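Chitinase (Paenibacillus sp. FPU-7, PDB 5GZT) probably hydrolyses internal beta-1,4 linkages between N-acetylglucosamine units in chitin and chitodextrins, cutting the chains at random. Local coordinates at residues 195-200 against 212-217; 230-235 against 243-248; 642-645 against 649-652. One frame throughout, in Å; residues are numbered along the deposited sequence.

How the interactions relate
Interactions 1 and 2 belong to the same beta sandwich, and their chemistry follows their depth. Interaction 1 is buried and wholly apolar, pairing leucines and an isoleucine between two sheets. Interaction 2, only partly buried, lies at the border of one of those sheets and depends on hydrogen bonds and two bridging waters. The two meet directly: L197 O lies 3.0 Å from S244 N, a probable hydrogen bond within their common sheet. Interaction 3 is a surface contact far along the chain, an alanine, a leucine and a poorly ordered lysine in an interdomain linker. It still reaches the sandwich, since the Y643 ring packs on the guanidinium of R195.

Interaction 1: residues 195-200 against 212-217; sequences RQLVLK and IVLTSP
L199 reaches out from strand 197-200 and sets one methyl between L214 and I212 of strand 212-215. Its CB points toward the other strand but stays short of contact with it, as does CG, which lies anti to the carbonyl carbon (chi1 -67°). The chain forks at CG, and the branches go different ways. CD2 is turned off from the facing strand, whereas CD1 carries the contact. This methyl comes to 4.1 Å from L214 CD2. On its other approach it lies 4.2 Å from CG2 of I212. L199 runs alongside I212 and L214 with its direction opposed to theirs, so methyls meet flank to flank.

Two residues earlier, L197 repeats the pattern more loosely. With CG anti to the backbone N (chi1 -172°), it brings CD2 within 4.4 Å of L214 CD1. L214 is thus touched on both of its methyls, one by each leucine of the opposing strand. Branched aliphatic residues suit these positions: they are long enough to span the gap between two backbones and carry no polar atom that would need a partner in a buried place. Y255 of strand 251-261 is touched by both L199 and L214, and F242 by I212, which extends this apolar layer.

No hydrogen bond joins the segments, and their strand axes stand 11.2 Å apart, too far for neighbours in one sheet. Their N-to-C directions differ by 140°, closer to antiparallel than to parallel. Strand 197-203 pairs with 184-191 and 239-243, while 210-215 pairs with 221-225 and 251-261. This is face-to-face packing of two sheets in a beta sandwich, and the strand order resembles that of an immunoglobulin-like domain.

Interaction 2: residues 230-235 against 243-248; sequences SAQFAV and TSDKGL
Q232 lies along T243 and grips both polar backbone atoms of that residue at the border of the four-stranded sheet of a beta sandwich whose strand order resembles an immunoglobulin-like domain. T243 N donates to Q232 O over 2.8 Å, the oxygen being met nearly head-on (C=O...N 160°). The side chain then takes the second bond. With CG anti to the carbonyl carbon (chi1 -57°) and the chain extended beyond it, the amide passes beside the T243 carbonyl, and NE2 donates to T243 O at 3.2 Å. That donor arrives tilted from the carbonyl plane, and the oxygen in turn sits slightly off the plane of the amide. A side-chain amide thus supplies the N-H that a backbone neighbour could offer in a regular sheet, a role glutamine suits because it is long and carries both donor and acceptor.

The other end of the amide faces D245 at a slant, their planes 32° apart. Both near atoms are acceptors, OE1 and OD1, and they keep 4.1 Å between them. A water reconciles the pair by donating to Q232 OE1 and to D245 OD2. A second water donates to Q232 O and accepts from T243 OG1. With a leucine in place of Q232, T243 O would probably be left without this donor, and the water beside D245 would lose one of its two acceptors.

In the loop beyond strand 239-243, the S244 hydroxyl accepts from L197 N and its OG donates to D245 O at 2.6 Å, approaching from above the carbonyl plane.

Interaction 3: residues 642-645 against 649-652; sequences LYAK and PLSV
Two torsions swing L650 and A644 together: with CG anti to the carbonyl carbon (chi1 -62°) and an extended second bond (chi2 167°), the end of the leucine is carried back across the loop, although its CB sets off to one side. K645 approaches the leucine at a slant. Its CG lies between the backbone N and the carbonyl carbon (chi1 70°), and further kinks along the chain fold the ammonium end back to the leucine. The contact belongs to the linker leaving the first glycosyl hydrolase family 18 TIM barrel, whose eighth strand, 619-623, is followed by helix 633-642. Y643 is the first residue to drop out of helical geometry, and its ring stacks on Y639 while its OH bonds to G277 O.

A644 suits its place because a single methyl, pointing toward the other segment, receives L650 without crowding: CB lies 4.3 Å from L650 CD2. This is a small patch at the surface, with no hydrogen bond between the segments. Beyond it the chain is already tied to the next domain, of immunoglobulin-like type. L650 and V652 form backbone hydrogen bonds with T749, S651 OG bonds to T749 OG1, and the L650 side chain also touches Q680. This loop therefore joins the end of the barrel to that domain.

The lysine is poorly ordered, so its modelled position is only a guide. Long and charged, it suits an exposed site where its amine can meet solvent. As built, K645 NZ lies 3.5 Å from L650 CD2 across the contact, and K645 NZ is 3.9 Å from A644 CB, its own neighbour in sequence.

Interaction 1: residues 195-200 against 212-217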
ATOM      1  N   ARG B 195       3.197 -12.650   7.006  1.00 36.46           N
ATOM      2  CA  ARG B 195       1.848 -12.614   6.539  1.00 40.94           C
ATOM      3  C   ARG B 195       1.076 -13.894   6.865  1.00 44.29           C
ATOM      4  O   ARG B 195       0.265 -14.408   6.072  1.00 43.47           O
ATOM      5  CB  ARG B 195       1.823 -12.160   5.062  1.00 40.81           C
ATOM      6  CG  ARG B 195       2.272 -10.705   4.986  1.00 38.39           C
ATOM      7  CD  ARG B 195       2.166 -10.204   3.604  1.00 37.54           C
ATOM      8  NE  ARG B 195       3.205 -10.854   2.839  1.00 35.49           N
ATOM      9  CZ  ARG B 195       3.043 -11.582   1.763  1.00 36.55           C
ATOM     10  NH1 ARG B 195       1.843 -11.824   1.250  1.00 45.47           N
ATOM     11  NH2 ARG B 195       4.127 -12.083   1.192  1.00 38.06           N
ATOM     12  N   GLN B 196       1.327 -14.366   8.086  1.00 46.77           N
ATOM     13  CA  GLN B 196       0.408 -15.283   8.749  1.00 52.00           C
ATOM     14  C   GLN B 196      -0.653 -14.571   9.539  1.00 51.20           C
ATOM     15  O   GLN B 196      -0.420 -13.534  10.135  1.00 57.90           O
ATOM     16  CB  GLN B 196       1.131 -16.181   9.713  1.00 55.46           C
ATOM     17  CG  GLN B 196       2.043 -17.128   8.995  1.00 56.97           C
ATOM     18  CD  GLN B 196       2.709 -18.045   9.974  1.00 58.42           C
ATOM     19  OE1 GLN B 196       3.325 -17.589  10.923  1.00 60.12           O
ATOM     20  NE2 GLN B 196       2.574 -19.340   9.763  1.00 54.23           N
ATOM     21  N   LEU B 197      -1.831 -15.168   9.507  1.00 52.67           N
ATOM     22  CA  LEU B 197      -2.941 -14.805  10.325  1.00 51.14           C
ATOM     23  C   LEU B 197      -3.015 -15.785  11.522  1.00 54.85           C
ATOM     24  O   LEU B 197      -2.930 -17.012  11.343  1.00 53.07           O
ATOM     25  CB  LEU B 197      -4.200 -14.875   9.480  1.00 49.27           C
ATOM     26  CG  LEU B 197      -5.476 -14.352  10.105  1.00 53.38           C
ATOM     27  CD1 LEU B 197      -5.265 -13.034  10.792  1.00 57.24           C
ATOM     28  CD2 LEU B 197      -6.581 -14.215   9.066  1.00 55.05           C
ATOM     29  N   VAL B 198      -3.114 -15.226  12.726  1.00 52.65           N
ATOM     30  CA  VAL B 198      -3.141 -15.990  13.942  1.00 54.88           C
ATOM     31  C   VAL B 198      -4.445 -15.621  14.621  1.00 61.45           C
ATOM     32  O   VAL B 198      -4.673 -14.436  14.895  1.00 56.25           O
ATOM     33  CB  VAL B 198      -1.919 -15.702  14.843  1.00 54.58           C
ATOM     34  CG1 VAL B 198      -2.057 -16.388  16.198  1.00 52.69           C
ATOM     35  CG2 VAL B 198      -0.649 -16.216  14.173  1.00 55.91           C
ATOM     36  N   LEU B 199      -5.295 -16.639  14.858  1.00 62.88           N
ATOM     37  CA  LEU B 199      -6.595 -16.467  15.537  1.00 60.89           C
ATOM     38  C   LEU B 199      -6.606 -17.173  16.871  1.00 62.84           C
ATOM     39  O   LEU B 199      -6.482 -18.401  16.912  1.00 62.37           O
ATOM     40  CB  LEU B 199      -7.696 -17.038  14.681  1.00 57.93           C
ATOM     41  CG  LEU B 199      -7.882 -16.251  13.409  1.00 65.45           C
ATOM     42  CD1 LEU B 199      -8.722 -17.016  12.399  1.00 69.27           C
ATOM     43  CD2 LEU B 199      -8.501 -14.897  13.740  1.00 68.12           C
ATOM     44  N   LYS B 200      -6.734 -16.398  17.946  1.00 64.95           N
ATOM     45  CA  LYS B 200      -6.872 -16.936  19.285  1.00 67.87           C
ATOM     46  C   LYS B 200      -8.284 -16.774  19.801  1.00 70.36           C
ATOM     47  O   LYS B 200      -8.863 -15.666  19.734  1.00 57.46           O
ATOM     48  CB  LYS B 200      -5.933 -16.257  20.278  1.00 72.02           C
ATOM     49  CG  LYS B 200      -4.457 -16.587  20.094  1.00 77.42           C
ATOM     50  CD  LYS B 200      -3.624 -16.278  21.342  1.00 76.90           C
ATOM     51  CE  LYS B 200      -3.843 -14.840  21.809  1.00 81.79           C
ATOM     52  NZ  LYS B 200      -2.956 -14.399  22.923  1.00 84.55           N
ATOM     53  N   ILE B 212     -13.114 -23.197  10.837  1.00 70.27           N
ATOM     54  CA  ILE B 212     -12.797 -21.773  10.606  1.00 63.15           C
ATOM     55  C   ILE B 212     -12.915 -21.523   9.130  1.00 59.21           C
ATOM     56  O   ILE B 212     -12.315 -22.288   8.344  1.00 52.07           O
ATOM     57  CB  ILE B 212     -11.370 -21.419  11.063  1.00 64.89           C
ATOM     58  CG1 ILE B 212     -11.289 -21.443  12.592  1.00 61.26           C
ATOM     59  CG2 ILE B 212     -10.958 -20.025  10.572  1.00 66.33           C
ATOM     60  CD1 ILE B 212      -9.885 -21.527  13.124  1.00 60.62           C
ATOM     61  N   VAL B 213     -13.686 -20.490   8.756  1.00 54.81           N
ATOM     62  CA  VAL B 213     -13.731 -20.047   7.350  1.00 64.52           C
ATOM     63  C   VAL B 213     -13.098 -18.637   7.226  1.00 61.77           C
ATOM     64  O   VAL B 213     -13.433 -17.725   7.993  1.00 54.76           O
ATOM     65  CB  VAL B 213     -15.146 -20.123   6.673  1.00 75.98           C
ATOM     66  CG1 VAL B 213     -16.020 -18.889   6.933  1.00 76.60           C
ATOM     67  CG2 VAL B 213     -15.017 -20.305   5.150  1.00 76.98           C
ATOM     68  N   LEU B 214     -12.171 -18.489   6.278  1.00 55.86           N
ATOM     69  CA  LEU B 214     -11.438 -17.230   6.048  1.00 57.31           C
ATOM     70  C   LEU B 214     -11.921 -16.688   4.747  1.00 54.73           C
ATOM     71  O   LEU B 214     -12.054 -17.449   3.774  1.00 63.71           O
ATOM     72  CB  LEU B 214      -9.922 -17.481   5.952  1.00 53.37           C
ATOM     73  CG  LEU B 214      -9.250 -18.006   7.218  1.00 50.91           C
ATOM     74  CD1 LEU B 214      -7.722 -17.989   7.121  1.00 57.37           C
ATOM     75  CD2 LEU B 214      -9.723 -17.227   8.422  1.00 49.21           C
ATOM     76  N   THR B 215     -12.238 -15.398   4.723  1.00 52.81           N
ATOM     77  CA  THR B 215     -12.496 -14.730   3.464  1.00 54.56           C
ATOM     78  C   THR B 215     -11.337 -13.762   3.202  1.00 51.03           C
ATOM     79  O   THR B 215     -11.118 -12.847   3.973  1.00 42.02           O
ATOM     80  CB  THR B 215     -13.794 -13.933   3.492  1.00 59.58           C
ATOM     81  OG1 THR B 215     -14.844 -14.776   3.958  1.00 76.06           O
ATOM     82  CG2 THR B 215     -14.136 -13.399   2.101  1.00 62.57           C
ATOM     83  N   SER B 216     -10.628 -14.005   2.107  1.00 52.97           N
ATOM     84  CA  SER B 216      -9.579 -13.143   1.599  1.00 50.09           C
ATOM     85  C   SER B 216     -10.121 -11.747   1.243  1.00 54.06           C
ATOM     86  O   SER B 216     -11.337 -11.545   1.182  1.00 63.94           O
ATOM     87  CB  SER B 216      -8.850 -13.827   0.410  1.00 51.28           C
ATOM     88  OG  SER B 216      -9.381 -13.506  -0.864  1.00 43.95           O
ATOM     89  N   PRO B 217      -9.226 -10.757   1.069  1.00 54.05           N
ATOM     90  CA  PRO B 217      -9.707  -9.411   0.742  1.00 49.90           C
ATOM     91  C   PRO B 217     -10.265  -9.374  -0.642  1.00 43.48           C
ATOM     92  O   PRO B 217     -11.129  -8.552  -0.914  1.00 41.64           O
ATOM     93  CB  PRO B 217      -8.442  -8.539   0.812  1.00 54.57           C
ATOM     94  CG  PRO B 217      -7.493  -9.315   1.672  1.00 56.16           C
ATOM     95  CD  PRO B 217      -7.786 -10.763   1.401  1.00 53.91           C
TER

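Interaction 2: residues 230-235 against 243-248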
ATOM      1  N   SER B 230      -5.460 -30.020  12.045  1.00 81.10           N
ATOM      2  CA  SER B 230      -4.974 -29.776  13.432  1.00 81.80           C
ATOM      3  C   SER B 230      -3.474 -29.404  13.501  1.00 75.71           C
ATOM      4  O   SER B 230      -3.029 -28.877  14.535  1.00 62.51           O
ATOM      5  CB  SER B 230      -5.260 -30.959  14.376  1.00 84.30           C
ATOM      6  OG  SER B 230      -4.629 -32.142  13.916  1.00 89.93           O
ATOM      7  N   ALA B 231      -2.717 -29.689  12.417  1.00 72.33           N
ATOM      8  CA  ALA B 231      -1.381 -29.075  12.150  1.00 78.83           C
ATOM      9  C   ALA B 231      -1.359 -27.522  12.297  1.00 74.02           C
ATOM     10  O   ALA B 231      -0.368 -26.959  12.757  1.00 76.87           O
ATOM     11  CB  ALA B 231      -0.855 -29.486  10.756  1.00 77.37           C
ATOM     12  N   GLN B 232      -2.455 -26.859  11.920  1.00 71.40           N
ATOM     13  CA  GLN B 232      -2.587 -25.402  11.997  1.00 68.47           C
ATOM     14  C   GLN B 232      -3.220 -24.971  13.315  1.00 68.63           C
ATOM     15  O   GLN B 232      -3.463 -23.782  13.511  1.00 64.20           O
ATOM     16  CB  GLN B 232      -3.380 -24.880  10.779  1.00 63.41           C
ATOM     17  CG  GLN B 232      -2.731 -25.276   9.451  1.00 63.47           C
ATOM     18  CD  GLN B 232      -3.291 -24.567   8.227  1.00 72.47           C
ATOM     19  OE1 GLN B 232      -3.475 -25.169   7.182  1.00 69.79           O
ATOM     20  NE2 GLN B 232      -3.520 -23.274   8.344  1.00 81.73           N
ATOM     21  N   PHE B 233      -3.466 -25.916  14.233  1.00 65.97           N
ATOM     22  CA  PHE B 233      -4.095 -25.577  15.530  1.00 64.97           C
ATOM     23  C   PHE B 233      -3.240 -25.996  16.683  1.00 67.12           C
ATOM     24  O   PHE B 233      -2.483 -26.959  16.569  1.00 79.88           O
ATOM     25  CB  PHE B 233      -5.379 -26.332  15.744  1.00 64.45           C
ATOM     26  CG  PHE B 233      -6.528 -25.843  14.952  1.00 55.17           C
ATOM     27  CD1 PHE B 233      -6.719 -26.294  13.641  1.00 53.63           C
ATOM     28  CD2 PHE B 233      -7.491 -25.007  15.553  1.00 53.35           C
ATOM     29  CE1 PHE B 233      -7.828 -25.863  12.904  1.00 52.28           C
ATOM     30  CE2 PHE B 233      -8.604 -24.581  14.838  1.00 51.72           C
ATOM     31  CZ  PHE B 233      -8.777 -25.012  13.514  1.00 51.80           C
ATOM     32  N   ALA B 234      -3.420 -25.304  17.806  1.00 66.84           N
ATOM     33  CA  ALA B 234      -2.740 -25.613  19.064  1.00 65.53           C
ATOM     34  C   ALA B 234      -3.729 -25.352  20.184  1.00 73.70           C
ATOM     35  O   ALA B 234      -4.227 -24.227  20.294  1.00 68.71           O
ATOM     36  CB  ALA B 234      -1.515 -24.745  19.250  1.00 64.81           C
ATOM     37  N   VAL B 235      -4.010 -26.393  20.990  1.00 77.33           N
ATOM     38  CA  VAL B 235      -4.961 -26.327  22.115  1.00 77.67           C
ATOM     39  C   VAL B 235      -4.220 -26.241  23.455  1.00 73.69           C
ATOM     40  O   VAL B 235      -3.178 -26.871  23.670  1.00 73.16           O
ATOM     41  CB  VAL B 235      -5.976 -27.529  22.138  1.00 85.27           C
ATOM     42  CG1 VAL B 235      -6.451 -27.881  20.731  1.00 86.72           C
ATOM     43  CG2 VAL B 235      -5.420 -28.784  22.838  1.00 87.37           C
ATOM     44  N   THR B 243      -3.433 -20.979  13.188  1.00 49.90           N
ATOM     45  CA  THR B 243      -2.316 -20.327  12.535  1.00 47.79           C
ATOM     46  C   THR B 243      -2.275 -20.706  11.078  1.00 49.28           C
ATOM     47  O   THR B 243      -1.962 -21.835  10.756  1.00 51.53           O
ATOM     48  CB  THR B 243      -1.000 -20.658  13.264  1.00 52.28           C
ATOM     49  OG1 THR B 243      -1.038 -20.063  14.569  1.00 47.17           O
ATOM     50  CG2 THR B 243       0.236 -20.138  12.512  1.00 48.25           C
ATOM     51  N   SER B 244      -2.576 -19.728  10.209  1.00 46.40           N
ATOM     52  CA  SER B 244      -2.650 -19.886   8.756  1.00 41.23           C
ATOM     53  C   SER B 244      -1.318 -20.158   8.195  1.00 37.07           C
ATOM     54  O   SER B 244      -0.315 -20.050   8.881  1.00 40.35           O
ATOM     55  CB  SER B 244      -3.136 -18.585   8.089  1.00 49.41           C
ATOM     56  OG  SER B 244      -2.037 -17.672   7.918  1.00 49.55           O
ATOM     57  N   ASP B 245      -1.302 -20.408   6.908  1.00 41.35           N
ATOM     58  CA  ASP B 245      -0.072 -20.484   6.165  1.00 48.49           C
ATOM     59  C   ASP B 245       0.497 -19.084   6.021  1.00 48.17           C
ATOM     60  O   ASP B 245      -0.228 -18.083   6.090  1.00 44.74           O
ATOM     61  CB  ASP B 245      -0.281 -21.018   4.744  1.00 57.03           C
ATOM     62  CG  ASP B 245      -0.690 -22.486   4.701  1.00 64.78           C
ATOM     63  OD1 ASP B 245      -0.188 -23.298   5.517  1.00 69.19           O
ATOM     64  OD2 ASP B 245      -1.501 -22.808   3.814  1.00 61.81           O
ATOM     65  N   LYS B 246       1.802 -19.049   5.770  1.00 48.85           N
ATOM     66  CA  LYS B 246       2.521 -17.804   5.474  1.00 48.03           C
ATOM     67  C   LYS B 246       2.064 -17.226   4.169  1.00 47.09           C
ATOM     68  O   LYS B 246       1.582 -17.953   3.285  1.00 46.23           O
ATOM     69  CB  LYS B 246       4.011 -18.063   5.352  1.00 48.97           C
ATOM     70  CG  LYS B 246       4.596 -18.343   6.709  1.00 57.87           C
ATOM     71  CD  LYS B 246       6.020 -18.835   6.641  1.00 60.17           C
ATOM     72  CE  LYS B 246       6.448 -19.133   8.070  1.00 66.44           C
ATOM     73  NZ  LYS B 246       7.895 -19.438   8.110  1.00 69.16           N
ATOM     74  N   GLY B 247       2.259 -15.916   4.030  1.00 42.65           N
ATOM     75  CA  GLY B 247       2.135 -15.267   2.729  1.00 39.20           C
ATOM     76  C   GLY B 247       0.715 -14.962   2.301  1.00 34.25           C
ATOM     77  O   GLY B 247       0.424 -14.960   1.114  1.00 39.80           O
ATOM     78  N   LEU B 248      -0.175 -14.691   3.242  1.00 35.40           N
ATOM     79  CA  LEU B 248      -1.539 -14.270   2.873  1.00 37.12           C
ATOM     80  C   LEU B 248      -1.531 -12.861   2.301  1.00 37.94           C
ATOM     81  O   LEU B 248      -0.714 -12.040   2.700  1.00 33.74           O
ATOM     82  CB  LEU B 248      -2.450 -14.266   4.098  1.00 38.72           C
ATOM     83  CG  LEU B 248      -2.738 -15.670   4.684  1.00 41.40           C
ATOM     84  CD1 LEU B 248      -3.836 -15.580   5.723  1.00 44.87           C
ATOM     85  CD2 LEU B 248      -3.142 -16.622   3.599  1.00 40.49           C
TER
HETATM   86  O   HOH W   1      -1.844 -22.723  15.755  1.00 47.59           O
HETATM   87  O   HOH W   2      -2.913 -25.099   4.516  1.00 52.29           O

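Interaction 3: residues 642-645 against 649-652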
ATOM      1  N   LEU B 642       9.150  -4.769   1.855  1.00 26.76           N
ATOM      2  CA  LEU B 642       8.062  -5.364   2.578  1.00 30.94           C
ATOM      3  C   LEU B 642       7.744  -6.736   2.141  1.00 32.72           C
ATOM      4  O   LEU B 642       7.112  -7.431   2.884  1.00 32.33           O
ATOM      5  CB  LEU B 642       6.778  -4.556   2.500  1.00 28.76           C
ATOM      6  CG  LEU B 642       6.701  -3.283   3.311  1.00 29.69           C
ATOM      7  CD1 LEU B 642       5.291  -2.760   3.133  1.00 29.15           C
ATOM      8  CD2 LEU B 642       7.000  -3.448   4.785  1.00 31.02           C
ATOM      9  N   TYR B 643       8.152  -7.128   0.942  1.00 35.08           N
ATOM     10  CA  TYR B 643       7.918  -8.455   0.467  1.00 33.83           C
ATOM     11  C   TYR B 643       9.173  -9.352   0.465  1.00 37.16           C
ATOM     12  O   TYR B 643       9.150 -10.422  -0.147  1.00 40.30           O
ATOM     13  CB  TYR B 643       7.146  -8.379  -0.888  1.00 32.28           C
ATOM     14  CG  TYR B 643       5.720  -7.987  -0.595  1.00 30.28           C
ATOM     15  CD1 TYR B 643       5.379  -6.684  -0.365  1.00 30.16           C
ATOM     16  CD2 TYR B 643       4.724  -8.962  -0.438  1.00 32.86           C
ATOM     17  CE1 TYR B 643       4.099  -6.319  -0.016  1.00 27.21           C
ATOM     18  CE2 TYR B 643       3.399  -8.630  -0.082  1.00 30.67           C
ATOM     19  CZ  TYR B 643       3.054  -7.324   0.100  1.00 30.74           C
ATOM     20  OH  TYR B 643       1.765  -6.995   0.512  1.00 26.54           O
ATOM     21  N   ALA B 644      10.252  -8.937   1.142  1.00 34.41           N
ATOM     22  CA  ALA B 644      11.463  -9.723   1.185  1.00 38.62           C
ATOM     23  C   ALA B 644      11.253 -11.049   1.980  1.00 43.75           C
ATOM     24  O   ALA B 644      10.664 -11.058   3.062  1.00 46.35           O
ATOM     25  CB  ALA B 644      12.573  -8.922   1.842  1.00 36.05           C
ATOM     26  N   LYS B 645      11.739 -12.157   1.432  1.00 59.44           N
ATOM     27  CA  LYS B 645      11.738 -13.457   2.155  1.00 70.86           C
ATOM     28  C   LYS B 645      12.519 -13.374   3.485  1.00 70.73           C
ATOM     29  O   LYS B 645      13.711 -13.006   3.495  1.00 63.53           O
ATOM     30  CB  LYS B 645      12.220 -14.634   1.239  1.00 83.52           C
ATOM     31  CG  LYS B 645      13.709 -14.703   0.808  1.00 95.75           C
ATOM     32  CD  LYS B 645      14.138 -13.753  -0.336  1.00100.88           C
ATOM     33  CE  LYS B 645      14.731 -12.404   0.138  1.00 96.10           C
ATOM     34  NZ  LYS B 645      14.363 -11.211  -0.685  1.00 87.72           N
ATOM     35  N   PRO B 649      18.775 -12.108   3.401  1.00 42.85           N
ATOM     36  CA  PRO B 649      18.980 -10.679   3.247  1.00 43.48           C
ATOM     37  C   PRO B 649      19.100 -10.289   1.749  1.00 35.61           C
ATOM     38  O   PRO B 649      19.485 -11.134   0.885  1.00 29.63           O
ATOM     39  CB  PRO B 649      20.256 -10.401   4.038  1.00 45.86           C
ATOM     40  CG  PRO B 649      20.596 -11.678   4.749  1.00 49.59           C
ATOM     41  CD  PRO B 649      19.971 -12.774   3.948  1.00 48.02           C
ATOM     42  N   LEU B 650      18.692  -9.053   1.478  1.00 29.03           N
ATOM     43  CA  LEU B 650      18.776  -8.492   0.161  1.00 28.41           C
ATOM     44  C   LEU B 650      20.251  -8.282  -0.183  1.00 30.16           C
ATOM     45  O   LEU B 650      21.041  -7.859   0.638  1.00 32.82           O
ATOM     46  CB  LEU B 650      17.980  -7.191   0.109  1.00 31.17           C
ATOM     47  CG  LEU B 650      16.483  -7.307   0.390  1.00 34.44           C
ATOM     48  CD1 LEU B 650      15.773  -5.959   0.630  1.00 37.41           C
ATOM     49  CD2 LEU B 650      15.846  -8.043  -0.771  1.00 36.20           C
ATOM     50  N   SER B 651      20.625  -8.673  -1.395  1.00 27.48           N
ATOM     51  CA  SER B 651      21.879  -8.345  -2.019  1.00 24.08           C
ATOM     52  C   SER B 651      21.930  -6.934  -2.628  1.00 20.03           C
ATOM     53  O   SER B 651      21.012  -6.489  -3.220  1.00 20.33           O
ATOM     54  CB  SER B 651      22.098  -9.326  -3.207  1.00 27.36           C
ATOM     55  OG  SER B 651      22.744 -10.445  -2.663  1.00 37.20           O
ATOM     56  N   VAL B 652      23.058  -6.266  -2.537  1.00 20.69           N
ATOM     57  CA  VAL B 652      23.276  -5.075  -3.323  1.00 18.90           C
ATOM     58  C   VAL B 652      23.204  -5.547  -4.804  1.00 19.17           C
ATOM     59  O   VAL B 652      23.656  -6.647  -5.118  1.00 17.47           O
ATOM     60  CB  VAL B 652      24.630  -4.468  -3.005  1.00 18.90           C
ATOM     61  CG1 VAL B 652      24.941  -3.271  -3.927  1.00 18.65           C
ATOM     62  CG2 VAL B 652      24.745  -3.964  -1.547  1.00 20.39           C
TER